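Local coordinates for lipoate-protein ligase 1 (PDB 5T8U) that belongs to the lipoate-protein ligase family and holds lipoic acid in a pocket of its catalytic domain, at residues S119-I124 / A136-R141; G289-F294 / D351-W356; Q20-N25 / S64-K69. All coordinates share one frame; numbering follows the deposited sequence.

Interaction 1: residues S119-I124 / A136-R141; sequences SNFLII and AKTQGR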
ATOM      1  N   SER A 119      10.654  12.132  -0.596  1.00 58.74           N
ATOM      2  CA  SER A 119      10.029  13.445  -0.724  1.00 59.38           C
ATOM      3  C   SER A 119       8.634  13.455  -0.111  1.00 59.11           C
ATOM      4  O   SER A 119       8.274  14.394   0.605  1.00 60.87           O
ATOM      5  CB  SER A 119       9.975  13.863  -2.193  1.00 58.58           C
ATOM      6  OG  SER A 119      11.243  14.310  -2.640  1.00 58.60           O
ATOM      7  N   ASN A 120       7.833  12.421  -0.380  1.00 60.49           N
ATOM      8  CA  ASN A 120       6.506  12.337   0.223  1.00 59.50           C
ATOM      9  C   ASN A 120       6.598  12.401   1.744  1.00 60.45           C
ATOM     10  O   ASN A 120       5.908  13.202   2.394  1.00 60.45           O
ATOM     11  CB  ASN A 120       5.812  11.046  -0.221  1.00 58.14           C
ATOM     12  CG  ASN A 120       5.689  10.938  -1.731  1.00 57.43           C
ATOM     13  OD1 ASN A 120       5.860  11.919  -2.453  1.00 58.86           O
ATOM     14  ND2 ASN A 120       5.384   9.740  -2.215  1.00 55.81           N
ATOM     15  N   PHE A 121       7.462  11.567   2.330  1.00 60.63           N
ATOM     16  CA  PHE A 121       7.654  11.604   3.775  1.00 61.44           C
ATOM     17  C   PHE A 121       8.110  12.980   4.244  1.00 59.28           C
ATOM     18  O   PHE A 121       7.805  13.381   5.371  1.00 62.91           O
ATOM     19  CB  PHE A 121       8.666  10.540   4.206  1.00 61.41           C
ATOM     20  CG  PHE A 121       8.085   9.157   4.318  1.00 60.67           C
ATOM     21  CD1 PHE A 121       7.068   8.892   5.219  1.00 59.96           C
ATOM     22  CD2 PHE A 121       8.570   8.117   3.540  1.00 62.24           C
ATOM     23  CE1 PHE A 121       6.532   7.623   5.333  1.00 60.47           C
ATOM     24  CE2 PHE A 121       8.040   6.841   3.651  1.00 60.91           C
ATOM     25  CZ  PHE A 121       7.020   6.594   4.549  1.00 60.12           C
ATOM     26  N   LEU A 122       8.836  13.717   3.401  1.00 51.36           N
ATOM     27  CA  LEU A 122       9.247  15.066   3.782  1.00 51.56           C
ATOM     28  C   LEU A 122       8.063  16.024   3.770  1.00 51.67           C
ATOM     29  O   LEU A 122       7.981  16.925   4.610  1.00 51.62           O
ATOM     30  CB  LEU A 122      10.350  15.569   2.851  1.00 51.74           C
ATOM     31  CG  LEU A 122      10.851  16.991   3.137  1.00 52.78           C
ATOM     32  CD1 LEU A 122      11.387  17.110   4.557  1.00 54.09           C
ATOM     33  CD2 LEU A 122      11.915  17.404   2.130  1.00 54.00           C
ATOM     34  N   ILE A 123       7.142  15.856   2.819  1.00 55.41           N
ATOM     35  CA  ILE A 123       5.922  16.655   2.827  1.00 57.58           C
ATOM     36  C   ILE A 123       5.142  16.400   4.107  1.00 59.19           C
ATOM     37  O   ILE A 123       4.669  17.339   4.763  1.00 60.84           O
ATOM     38  CB  ILE A 123       5.074  16.355   1.575  1.00 55.33           C
ATOM     39  CG1 ILE A 123       5.820  16.797   0.312  1.00 55.55           C
ATOM     40  CG2 ILE A 123       3.711  17.051   1.660  1.00 54.08           C
ATOM     41  CD1 ILE A 123       5.160  16.357  -0.982  1.00 55.04           C
ATOM     42  N   ILE A 124       5.010  15.131   4.496  1.00 58.70           N
ATOM     43  CA  ILE A 124       4.255  14.810   5.705  1.00 59.34           C
ATOM     44  C   ILE A 124       4.949  15.389   6.936  1.00 60.83           C
ATOM     45  O   ILE A 124       4.322  16.062   7.765  1.00 62.66           O
ATOM     46  CB  ILE A 124       4.057  13.287   5.820  1.00 60.42           C
ATOM     47  CG1 ILE A 124       3.324  12.763   4.578  1.00 59.25           C
ATOM     48  CG2 ILE A 124       3.272  12.943   7.084  1.00 61.70           C
ATOM     49  CD1 ILE A 124       3.174  11.261   4.522  1.00 58.41           C
ATOM     50  N   ALA A 136       8.519  14.675  14.159  1.00 74.75           N
ATOM     51  CA  ALA A 136       8.378  13.276  13.789  1.00 74.36           C
ATOM     52  C   ALA A 136       9.616  12.797  13.042  1.00 74.70           C
ATOM     53  O   ALA A 136      10.287  13.568  12.349  1.00 77.73           O
ATOM     54  CB  ALA A 136       7.134  13.063  12.920  1.00 71.55           C
ATOM     55  N   LYS A 137       9.911  11.510  13.195  1.00 68.08           N
ATOM     56  CA  LYS A 137      11.013  10.858  12.506  1.00 68.86           C
ATOM     57  C   LYS A 137      10.469   9.706  11.674  1.00 69.16           C
ATOM     58  O   LYS A 137       9.432   9.120  12.001  1.00 66.06           O
ATOM     59  CB  LYS A 137      12.059  10.332  13.500  1.00 73.25           C
ATOM     60  CG  LYS A 137      13.363   9.874  12.858  1.00 76.15           C
ATOM     61  CD  LYS A 137      14.347   9.347  13.896  1.00 79.03           C
ATOM     62  CE  LYS A 137      15.624   8.838  13.242  1.00 80.40           C
ATOM     63  NZ  LYS A 137      16.774   8.791  14.190  1.00 82.87           N
ATOM     64  N   THR A 138      11.169   9.390  10.588  1.00 76.18           N
ATOM     65  CA  THR A 138      10.856   8.219   9.780  1.00 79.09           C
ATOM     66  C   THR A 138      11.760   7.082  10.248  1.00 83.81           C
ATOM     67  O   THR A 138      12.988   7.219  10.256  1.00 80.87           O
ATOM     68  CB  THR A 138      11.027   8.508   8.284  1.00 80.20           C
ATOM     69  OG1 THR A 138      10.376   7.484   7.521  1.00 80.73           O
ATOM     70  CG2 THR A 138      12.497   8.588   7.869  1.00 83.15           C
ATOM     71  N   GLN A 139      11.147   5.977  10.676  1.00 99.29           N
ATOM     72  CA  GLN A 139      11.908   4.887  11.279  1.00106.48           C
ATOM     73  C   GLN A 139      12.545   4.005  10.212  1.00102.47           C
ATOM     74  O   GLN A 139      13.766   3.813  10.195  1.00108.94           O
ATOM     75  CB  GLN A 139      11.000   4.061  12.192  1.00107.26           C
ATOM     76  CG  GLN A 139      11.737   3.321  13.298  1.00110.04           C
ATOM     77  CD  GLN A 139      10.797   2.657  14.289  1.00111.71           C
ATOM     78  OE1 GLN A 139      11.040   2.672  15.495  1.00113.92           O
ATOM     79  NE2 GLN A 139       9.718   2.067  13.783  1.00110.48           N
ATOM     80  N   GLY A 140      11.728   3.457   9.315  1.00 83.27           N
ATOM     81  CA  GLY A 140      12.226   2.641   8.227  1.00 78.43           C
ATOM     82  C   GLY A 140      11.784   3.169   6.880  1.00 75.39           C
ATOM     83  O   GLY A 140      11.506   4.362   6.737  1.00 75.61           O
ATOM     84  N   ARG A 141      11.711   2.287   5.883  1.00 73.73           N
ATOM     85  CA  ARG A 141      11.268   2.690   4.553  1.00 73.02           C
ATOM     86  C   ARG A 141       9.791   3.061   4.522  1.00 67.95           C
ATOM     87  O   ARG A 141       9.349   3.696   3.558  1.00 65.73           O
ATOM     88  CB  ARG A 141      11.545   1.561   3.555  1.00 77.39           C
ATOM     89  CG  ARG A 141      11.213   1.877   2.097  1.00 80.02           C
ATOM     90  CD  ARG A 141      12.118   2.952   1.519  1.00 84.87           C
ATOM     91  NE  ARG A 141      12.040   2.996   0.061  1.00 88.59           N
ATOM     92  CZ  ARG A 141      12.554   3.963  -0.694  1.00 91.50           C
ATOM     93  NH1 ARG A 141      13.182   4.990  -0.134  1.00 92.12           N
ATOM     94  NH2 ARG A 141      12.432   3.908  -2.013  1.00 92.34           N
TER

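Interaction 2: residues G289-F294 / D351-W356; sequences GKLELF and DEVRSW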
ATOM      1  N   GLY A 289      10.768  -8.840   6.506  0.77 59.21           N
ATOM      2  CA  GLY A 289       9.484  -9.483   6.695  0.77 60.33           C
ATOM      3  C   GLY A 289       9.595 -10.994   6.670  0.77 61.01           C
ATOM      4  O   GLY A 289      10.639 -11.573   6.371  0.77 61.73           O
ATOM      5  N   LYS A 290       8.475 -11.629   6.996  1.00 60.25           N
ATOM      6  CA  LYS A 290       8.398 -13.079   7.021  1.00 61.17           C
ATOM      7  C   LYS A 290       8.196 -13.630   5.615  1.00 68.20           C
ATOM      8  O   LYS A 290       7.652 -12.960   4.731  1.00 65.73           O
ATOM      9  CB  LYS A 290       7.255 -13.541   7.928  1.00 58.33           C
ATOM     10  N   LEU A 291       8.649 -14.865   5.415  1.00 81.17           N
ATOM     11  CA  LEU A 291       8.522 -15.557   4.141  1.00 84.78           C
ATOM     12  C   LEU A 291       8.076 -16.987   4.400  1.00 86.55           C
ATOM     13  O   LEU A 291       8.624 -17.663   5.276  1.00 89.46           O
ATOM     14  CB  LEU A 291       9.845 -15.545   3.365  1.00 84.79           C
ATOM     15  CG  LEU A 291       9.988 -14.452   2.304  1.00 82.82           C
ATOM     16  CD1 LEU A 291      11.443 -14.287   1.893  1.00 83.45           C
ATOM     17  CD2 LEU A 291       9.128 -14.772   1.089  1.00 82.08           C
ATOM     18  N   GLU A 292       7.078 -17.431   3.637  1.00 82.19           N
ATOM     19  CA  GLU A 292       6.517 -18.773   3.739  1.00 83.61           C
ATOM     20  C   GLU A 292       6.350 -19.330   2.335  1.00 81.78           C
ATOM     21  O   GLU A 292       5.615 -18.757   1.523  1.00 81.11           O
ATOM     22  CB  GLU A 292       5.168 -18.762   4.462  1.00 86.21           C
ATOM     23  CG  GLU A 292       5.259 -18.621   5.967  1.00 88.98           C
ATOM     24  CD  GLU A 292       3.917 -18.801   6.646  1.00 91.81           C
ATOM     25  OE1 GLU A 292       2.883 -18.761   5.946  1.00 91.93           O
ATOM     26  OE2 GLU A 292       3.895 -18.989   7.881  1.00 93.73           O
ATOM     27  N   LEU A 293       7.019 -20.444   2.058  1.00 79.70           N
ATOM     28  CA  LEU A 293       6.941 -21.118   0.770  1.00 78.39           C
ATOM     29  C   LEU A 293       6.207 -22.439   0.929  1.00 80.55           C
ATOM     30  O   LEU A 293       6.561 -23.251   1.790  1.00 79.36           O
ATOM     31  CB  LEU A 293       8.335 -21.371   0.192  1.00 79.69           C
ATOM     32  CG  LEU A 293       8.852 -20.333  -0.802  1.00 79.05           C
ATOM     33  CD1 LEU A 293       9.114 -19.007  -0.107  1.00 76.30           C
ATOM     34  CD2 LEU A 293      10.103 -20.840  -1.502  1.00 80.35           C
ATOM     35  N   PHE A 294       5.186 -22.646   0.103  0.95 87.82           N
ATOM     36  CA  PHE A 294       4.506 -23.927  -0.018  0.95 93.39           C
ATOM     37  C   PHE A 294       4.785 -24.492  -1.402  0.95 96.43           C
ATOM     38  O   PHE A 294       4.714 -23.766  -2.396  0.95 95.73           O
ATOM     39  CB  PHE A 294       2.997 -23.775   0.191  0.95 93.08           C
ATOM     40  CG  PHE A 294       2.623 -23.170   1.516  0.95 92.15           C
ATOM     41  CD1 PHE A 294       2.116 -23.960   2.535  0.95 95.22           C
ATOM     42  CD2 PHE A 294       2.776 -21.812   1.741  0.95 89.03           C
ATOM     43  CE1 PHE A 294       1.769 -23.405   3.753  0.95 94.04           C
ATOM     44  CE2 PHE A 294       2.433 -21.253   2.958  0.95 88.16           C
ATOM     45  CZ  PHE A 294       1.929 -22.051   3.965  0.95 90.12           C
ATOM     46  N   ASP A 351      19.793 -12.384  -2.691  0.91 62.90           N
ATOM     47  CA  ASP A 351      20.924 -13.191  -2.245  0.91 63.27           C
ATOM     48  C   ASP A 351      20.627 -13.851  -0.905  0.91 62.49           C
ATOM     49  O   ASP A 351      20.844 -15.055  -0.730  0.91 65.69           O
ATOM     50  CB  ASP A 351      22.185 -12.333  -2.148  0.91 66.15           C
ATOM     51  CG  ASP A 351      22.691 -11.882  -3.502  0.91 68.57           C
ATOM     52  OD1 ASP A 351      23.770 -11.255  -3.554  0.91 70.27           O
ATOM     53  OD2 ASP A 351      22.003 -12.140  -4.511  0.91 68.33           O
ATOM     54  N   GLU A 352      20.129 -13.073   0.058  1.00 62.33           N
ATOM     55  CA  GLU A 352      19.824 -13.632   1.371  1.00 61.60           C
ATOM     56  C   GLU A 352      18.765 -14.727   1.273  1.00 61.94           C
ATOM     57  O   GLU A 352      18.893 -15.785   1.905  1.00 63.56           O
ATOM     58  CB  GLU A 352      19.365 -12.518   2.313  1.00 59.70           C
ATOM     59  CG  GLU A 352      19.288 -12.927   3.772  1.00 60.48           C
ATOM     60  CD  GLU A 352      18.958 -11.763   4.686  1.00 59.82           C
ATOM     61  OE1 GLU A 352      18.447 -10.738   4.184  1.00 58.68           O
ATOM     62  OE2 GLU A 352      19.213 -11.870   5.904  1.00 60.74           O
ATOM     63  N   VAL A 353      17.721 -14.500   0.475  1.00 61.49           N
ATOM     64  CA  VAL A 353      16.636 -15.472   0.377  1.00 63.09           C
ATOM     65  C   VAL A 353      17.131 -16.770  -0.253  1.00 68.75           C
ATOM     66  O   VAL A 353      16.808 -17.863   0.223  1.00 68.33           O
ATOM     67  CB  VAL A 353      15.449 -14.874  -0.402  1.00 59.37           C
ATOM     68  CG1 VAL A 353      14.388 -15.936  -0.692  1.00 59.55           C
ATOM     69  CG2 VAL A 353      14.829 -13.729   0.388  1.00 59.38           C
ATOM     70  N   ARG A 354      17.917 -16.679  -1.330  1.00 78.84           N
ATOM     71  CA  ARG A 354      18.449 -17.894  -1.943  1.00 86.12           C
ATOM     72  C   ARG A 354      19.383 -18.615  -0.979  1.00 83.68           C
ATOM     73  O   ARG A 354      19.326 -19.844  -0.847  1.00 85.71           O
ATOM     74  CB  ARG A 354      19.167 -17.563  -3.257  1.00 89.56           C
ATOM     75  CG  ARG A 354      20.692 -17.666  -3.216  1.00 92.28           C
ATOM     76  CD  ARG A 354      21.312 -17.354  -4.567  1.00 94.33           C
ATOM     77  NE  ARG A 354      22.772 -17.344  -4.496  1.00 96.88           N
ATOM     78  CZ  ARG A 354      23.542 -18.425  -4.580  1.00 98.83           C
ATOM     79  NH1 ARG A 354      24.860 -18.306  -4.499  1.00100.30           N
ATOM     80  NH2 ARG A 354      23.003 -19.627  -4.741  1.00 99.95           N
ATOM     81  N   SER A 355      20.247 -17.863  -0.292  1.00 75.96           N
ATOM     82  CA  SER A 355      21.098 -18.457   0.728  1.00 73.66           C
ATOM     83  C   SER A 355      20.272 -19.166   1.791  1.00 73.48           C
ATOM     84  O   SER A 355      20.754 -20.114   2.422  1.00 74.25           O
ATOM     85  CB  SER A 355      21.979 -17.383   1.363  1.00 72.64           C
ATOM     86  OG  SER A 355      22.693 -17.900   2.471  1.00 75.22           O
ATOM     87  N   TRP A 356      19.030 -18.725   2.005  1.00 74.32           N
ATOM     88  CA  TRP A 356      18.147 -19.430   2.929  1.00 76.22           C
ATOM     89  C   TRP A 356      17.578 -20.698   2.301  1.00 76.47           C
ATOM     90  O   TRP A 356      17.549 -21.755   2.939  1.00 80.18           O
ATOM     91  CB  TRP A 356      17.011 -18.511   3.378  1.00 74.61           C
ATOM     92  CG  TRP A 356      15.935 -19.248   4.106  1.00 74.40           C
ATOM     93  CD1 TRP A 356      16.086 -20.030   5.212  1.00 76.23           C
ATOM     94  CD2 TRP A 356      14.539 -19.276   3.782  1.00 74.16           C
ATOM     95  NE1 TRP A 356      14.875 -20.545   5.598  1.00 76.83           N
ATOM     96  CE2 TRP A 356      13.907 -20.098   4.737  1.00 75.64           C
ATOM     97  CE3 TRP A 356      13.762 -18.686   2.780  1.00 73.66           C
ATOM     98  CZ2 TRP A 356      12.537 -20.345   4.719  1.00 76.81           C
ATOM     99  CZ3 TRP A 356      12.399 -18.934   2.764  1.00 73.36           C
ATOM    100  CH2 TRP A 356      11.802 -19.755   3.728  1.00 75.89           C
TER

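Interaction 3: residues Q20-N25 / S64-K69; sequences QNIHFN and SIIIGK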
ATOM      1  N   GLN A  20     -16.575   6.159   2.279  0.97 71.75           N
ATOM      2  CA  GLN A  20     -15.919   5.576   3.444  0.97 69.92           C
ATOM      3  C   GLN A  20     -15.901   4.051   3.394  0.97 71.16           C
ATOM      4  O   GLN A  20     -15.762   3.405   4.437  0.97 71.12           O
ATOM      5  CB  GLN A  20     -16.598   6.060   4.728  0.97 70.35           C
ATOM      6  CG  GLN A  20     -16.575   7.574   4.888  0.97 70.23           C
ATOM      7  CD  GLN A  20     -17.255   8.043   6.160  0.97 70.62           C
ATOM      8  OE1 GLN A  20     -18.123   7.360   6.703  0.97 70.05           O
ATOM      9  NE2 GLN A  20     -16.855   9.213   6.646  0.97 70.17           N
ATOM     10  N   ASN A  21     -16.032   3.462   2.208  0.92 74.18           N
ATOM     11  CA  ASN A  21     -15.959   2.017   2.039  0.92 74.78           C
ATOM     12  C   ASN A  21     -14.564   1.639   1.561  0.92 71.53           C
ATOM     13  O   ASN A  21     -14.065   2.201   0.580  0.92 71.20           O
ATOM     14  CB  ASN A  21     -17.012   1.527   1.045  0.92 76.38           C
ATOM     15  CG  ASN A  21     -16.939   0.031   0.809  0.92 78.19           C
ATOM     16  OD1 ASN A  21     -16.243  -0.432  -0.094  0.92 78.37           O
ATOM     17  ND2 ASN A  21     -17.654  -0.735   1.625  0.92 79.34           N
ATOM     18  N   ILE A  22     -13.938   0.686   2.255  1.00 67.04           N
ATOM     19  CA  ILE A  22     -12.559   0.321   1.941  1.00 63.85           C
ATOM     20  C   ILE A  22     -12.453  -0.196   0.511  1.00 60.67           C
ATOM     21  O   ILE A  22     -11.511   0.142  -0.218  1.00 59.45           O
ATOM     22  CB  ILE A  22     -12.029  -0.706   2.962  1.00 65.05           C
ATOM     23  CG1 ILE A  22     -10.578  -1.089   2.648  1.00 63.44           C
ATOM     24  CG2 ILE A  22     -12.904  -1.958   2.994  1.00 67.04           C
ATOM     25  CD1 ILE A  22      -9.604   0.075   2.683  1.00 62.38           C
ATOM     26  N   HIS A  23     -13.412  -1.021   0.083  1.00 59.75           N
ATOM     27  CA  HIS A  23     -13.371  -1.555  -1.274  1.00 60.99           C
ATOM     28  C   HIS A  23     -13.574  -0.452  -2.303  1.00 60.54           C
ATOM     29  O   HIS A  23     -12.913  -0.438  -3.349  1.00 61.48           O
ATOM     30  CB  HIS A  23     -14.429  -2.645  -1.441  1.00 63.71           C
ATOM     31  CG  HIS A  23     -14.320  -3.749  -0.438  1.00 65.38           C
ATOM     32  ND1 HIS A  23     -15.420  -4.300   0.185  1.00 66.77           N
ATOM     33  CD2 HIS A  23     -13.242  -4.405   0.052  1.00 64.78           C
ATOM     34  CE1 HIS A  23     -15.023  -5.248   1.016  1.00 68.02           C
ATOM     35  NE2 HIS A  23     -13.706  -5.330   0.954  1.00 66.19           N
ATOM     36  N   PHE A  24     -14.482   0.483  -2.021  0.87 56.64           N
ATOM     37  CA  PHE A  24     -14.741   1.576  -2.949  0.87 54.23           C
ATOM     38  C   PHE A  24     -13.502   2.446  -3.124  0.87 53.55           C
ATOM     39  O   PHE A  24     -13.071   2.722  -4.251  0.87 51.01           O
ATOM     40  CB  PHE A  24     -15.923   2.409  -2.448  0.87 57.02           C
ATOM     41  CG  PHE A  24     -16.482   3.349  -3.474  0.87 55.74           C
ATOM     42  CD1 PHE A  24     -17.496   2.941  -4.324  0.87 55.76           C
ATOM     43  CD2 PHE A  24     -15.995   4.639  -3.589  0.87 55.44           C
ATOM     44  CE1 PHE A  24     -18.013   3.802  -5.269  0.87 56.73           C
ATOM     45  CE2 PHE A  24     -16.509   5.506  -4.533  0.87 56.34           C
ATOM     46  CZ  PHE A  24     -17.519   5.086  -5.375  0.87 56.64           C
ATOM     47  N   ASN A  25     -12.909   2.881  -2.010  1.00 61.63           N
ATOM     48  CA  ASN A  25     -11.741   3.754  -2.085  1.00 64.81           C
ATOM     49  C   ASN A  25     -10.539   3.027  -2.674  1.00 62.68           C
ATOM     50  O   ASN A  25      -9.738   3.630  -3.395  1.00 62.38           O
ATOM     51  CB  ASN A  25     -11.402   4.305  -0.702  1.00 66.57           C
ATOM     52  CG  ASN A  25     -12.462   5.250  -0.177  1.00 68.91           C
ATOM     53  OD1 ASN A  25     -13.136   5.931  -0.949  1.00 71.13           O
ATOM     54  ND2 ASN A  25     -12.611   5.301   1.142  1.00 69.26           N
ATOM     55  N   SER A  64     -12.410  -1.546   9.289  1.00 79.39           N
ATOM     56  CA  SER A  64     -11.962  -2.468   8.254  1.00 76.87           C
ATOM     57  C   SER A  64     -10.656  -3.133   8.666  1.00 77.57           C
ATOM     58  O   SER A  64      -9.910  -2.626   9.508  1.00 76.24           O
ATOM     59  CB  SER A  64     -11.772  -1.749   6.913  1.00 72.84           C
ATOM     60  OG  SER A  64     -12.886  -0.930   6.609  1.00 73.96           O
ATOM     61  N   ILE A  65     -10.395  -4.286   8.051  1.00 80.06           N
ATOM     62  CA  ILE A  65      -9.111  -4.977   8.127  1.00 79.93           C
ATOM     63  C   ILE A  65      -8.601  -5.120   6.701  1.00 78.02           C
ATOM     64  O   ILE A  65      -9.266  -5.738   5.859  1.00 80.38           O
ATOM     65  CB  ILE A  65      -9.226  -6.356   8.797  1.00 81.25           C
ATOM     66  CG1 ILE A  65      -9.858  -6.245  10.187  1.00 83.53           C
ATOM     67  CG2 ILE A  65      -7.851  -7.027   8.886  1.00 80.96           C
ATOM     68  CD1 ILE A  65      -9.032  -5.468  11.189  1.00 83.61           C
ATOM     69  N   ILE A  66      -7.432  -4.549   6.426  1.00 70.82           N
ATOM     70  CA  ILE A  66      -6.801  -4.641   5.116  1.00 68.75           C
ATOM     71  C   ILE A  66      -5.536  -5.472   5.282  1.00 74.10           C
ATOM     72  O   ILE A  66      -4.665  -5.140   6.095  1.00 72.29           O
ATOM     73  CB  ILE A  66      -6.499  -3.257   4.526  1.00 68.38           C
ATOM     74  CG1 ILE A  66      -7.769  -2.399   4.504  1.00 68.89           C
ATOM     75  CG2 ILE A  66      -5.969  -3.393   3.106  1.00 66.96           C
ATOM     76  CD1 ILE A  66      -8.041  -1.627   5.786  1.00 69.76           C
ATOM     77  N   ILE A  67      -5.437  -6.548   4.505  1.00 85.70           N
ATOM     78  CA  ILE A  67      -4.457  -7.600   4.752  1.00 89.89           C
ATOM     79  C   ILE A  67      -3.142  -7.283   4.053  1.00 87.66           C
ATOM     80  O   ILE A  67      -2.161  -6.893   4.696  1.00 91.74           O
ATOM     81  CB  ILE A  67      -5.012  -8.964   4.298  1.00 91.99           C
ATOM     82  CG1 ILE A  67      -6.316  -9.282   5.033  1.00 93.57           C
ATOM     83  CG2 ILE A  67      -4.000 -10.060   4.555  1.00 94.31           C
ATOM     84  CD1 ILE A  67      -7.058 -10.485   4.484  1.00 95.26           C
ATOM     85  N   GLY A  68      -3.109  -7.454   2.735  1.00 77.52           N
ATOM     86  CA  GLY A  68      -1.874  -7.352   1.982  1.00 72.75           C
ATOM     87  C   GLY A  68      -1.837  -8.368   0.860  1.00 70.68           C
ATOM     88  O   GLY A  68      -2.315  -9.495   1.025  1.00 73.52           O
ATOM     89  N   LYS A  69      -1.266  -7.986  -0.284  1.00 63.88           N
ATOM     90  CA  LYS A  69      -1.376  -8.811  -1.483  1.00 63.06           C
ATOM     91  C   LYS A  69      -0.896 -10.238  -1.255  1.00 65.87           C
ATOM     92  O   LYS A  69      -1.417 -11.173  -1.876  1.00 67.74           O
ATOM     93  CB  LYS A  69      -0.586  -8.175  -2.630  1.00 61.63           C
ATOM     94  CG  LYS A  69      -0.440  -9.079  -3.842  1.00 63.43           C
ATOM     95  CD  LYS A  69       0.055  -8.323  -5.060  1.00 65.13           C
ATOM     96  CE  LYS A  69       1.006  -9.178  -5.882  1.00 67.64           C
ATOM     97  NZ  LYS A  69       1.227  -8.627  -7.247  1.00 68.85           N
TER

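Interaction 1: residues S119-I124 / A136-R141
Thr138 is the first residue of 136-141 to meet 119-124, and it does so over the aromatic face of Phe121. Its OG1 stands 4.2 Å above the plane of the Phe121 ring, over the middle, with Phe121 CD1 as the nearest ring atom at 4.3 Å from Thr138 OG1. The hydroxyl does not depend on the ring for its hydrogen bond, since it gives its proton to the carbonyl oxygen of Asp143. A short hydroxyl-bearing residue suits this place: its side chain bonds back to the neighbouring strand while still covering part of the ring. On the helix, a chi1 of -81° turns CG of Phe121 away from the carbonyl carbon and swings the ring out toward 136-141, where a large flat side chain can reach both the strand and the loop that follows.

Lipoyl ligase catalytic domains are built on a mixed sheet with helices against it, and here helix 117-132 carries the chain from strand 105-112 to 137-138, an edge strand of the sheet, which runs antiparallel to 143-145. Phe121 fits between these layers, also touching Ile144 and meeting the ring of His165 with the two planes inclined.

Past the strand, the loop bends round the end of the phenyl ring. The carbonyl oxygen of Arg141 approaches obliquely, Arg141 O lying 3.4 Å from Phe121 CE2 and 3.8 Å from Phe121 CZ. The Arg141 side chain starts away from 119-124 and instead touches Thr117 at the start of the same helix.

Interaction 2: residues G289-F294 / D351-W356
The indole of Trp356 is the large bump of this contact, and the hollow it enters lies between Leu291 and Leu293 of the strand. Its six-membered ring leads: Trp356 CZ3 lies 4.3 Å from Leu291 CB and 4.4 Å from Leu293 CD1, and this methyl of Leu293 meets the ring at its edge, near the ring plane. Beside it, Trp356 CH2 reaches 4.1 Å from Leu291 O, an oblique approach to the strand backbone. CG stands anti to the backbone N (chi1 169°), which points the indole across the gap toward the strand. A wide, flat tryptophan suits a space that extends over two strand positions.

Val353, one turn earlier, is the smaller bump. Here the strand supplies the reach, which leucine has and valine lacks: Leu291 CD1 comes to 3.7 Å from Val353 CG2, the two side chains crossing at about a right angle. Phe288 packs on Val353, and Phe286 meets the indole edge-to-face. The indole N-H is satisfied by Glu360, Trp356 NE1 hydrogen-bonding to its OE2, so the buried ring brings no unpaired donor into the apolar layer.

Residues two apart fall on one side of a strand, and residues three apart on neighbouring positions of a helix face, which explains the fit. The axes of segments 289-294 and 351-356, 11.8 Å apart at closest approach, cross at -45°. They belong to strand 289-297 and helix 347-357, a helix layer packed on one face of a three-stranded antiparallel sheet in the C-terminal domain of bacterial-type lipoate protein ligases.

Interaction 3: residues Q20-N25 / S64-K69
The backbones come closest where the first turn of helix 22-34 faces the beginning of strand 64-66, with the CA atoms of Ile22 and Ser64 6.9 Å apart. Ile22 carries the whole contact from the helix side, dividing its branches between two strand residues. CG1 is anti to the backbone N (chi1 -180°), which sends this arm to Ile66: the two isoleucines reach toward each other tip to tip, and Ile22 CD1 lies 3.6 Å from Ile66 CG1. The other branch turns to Ser64, whose OG is 3.8 Å from Ile22 CG2. That same methyl also sits over one face of the His23 ring, offset toward its rim. Branching at CB suits Ile22, because one residue can then fill two directions.

Ser64 is small enough to admit the isoleucine, and its hydroxyl is occupied by the carbonyl oxygen of Asn62. Ile22 is the first residue after the N-cap, Asn21, so the capping bond helps set the first turn that carries it. Asn21 OD1 accepts from Phe24 N at 2.8 Å, in the carbonyl plane on a lone pair, with an N-H...O angle of 149°. His23 is tied down by a bond from NE2 to Val89 O.

Strand 64-66 is the middle strand of a small mixed sheet between 88-90 and 99-101, while Ile22 also rests on Trp59, a lipoic acid pocket residue, and Ile66 lies close to the lipoic acid itself. Ile22 and Ile66 meet through hydrocarbon alone, so their fit rests on shape and burial rather than on directional bonds; Ser64 OG, His23 NE2 and Asn21 OD1 turn instead to Asn62 O, Val89 O and Phe24 N.

How the interactions relate
Interactions 1 and 3 both belong to the ligase catalytic domain, yet their centres are about 23 Å apart and their nearest atoms about 16 Å. Interaction 3 is the one close to the ligand: the side chain of its Ile66 is about 4 Å from lipoic acid at the nearest atoms, whereas the Phe121 side chain of interaction 1 remains about 9 Å from it, toward the edge of the large sheet. Interaction 2 belongs to the C-terminal lipoate protein ligase domain, its centre about 28 Å from that of either other contact. Its nearest atoms are still only about 11 Å from each. In sequence the contacts follow one another without nesting, 20-25/64-69 closing first and 289-294/351-356 opening last.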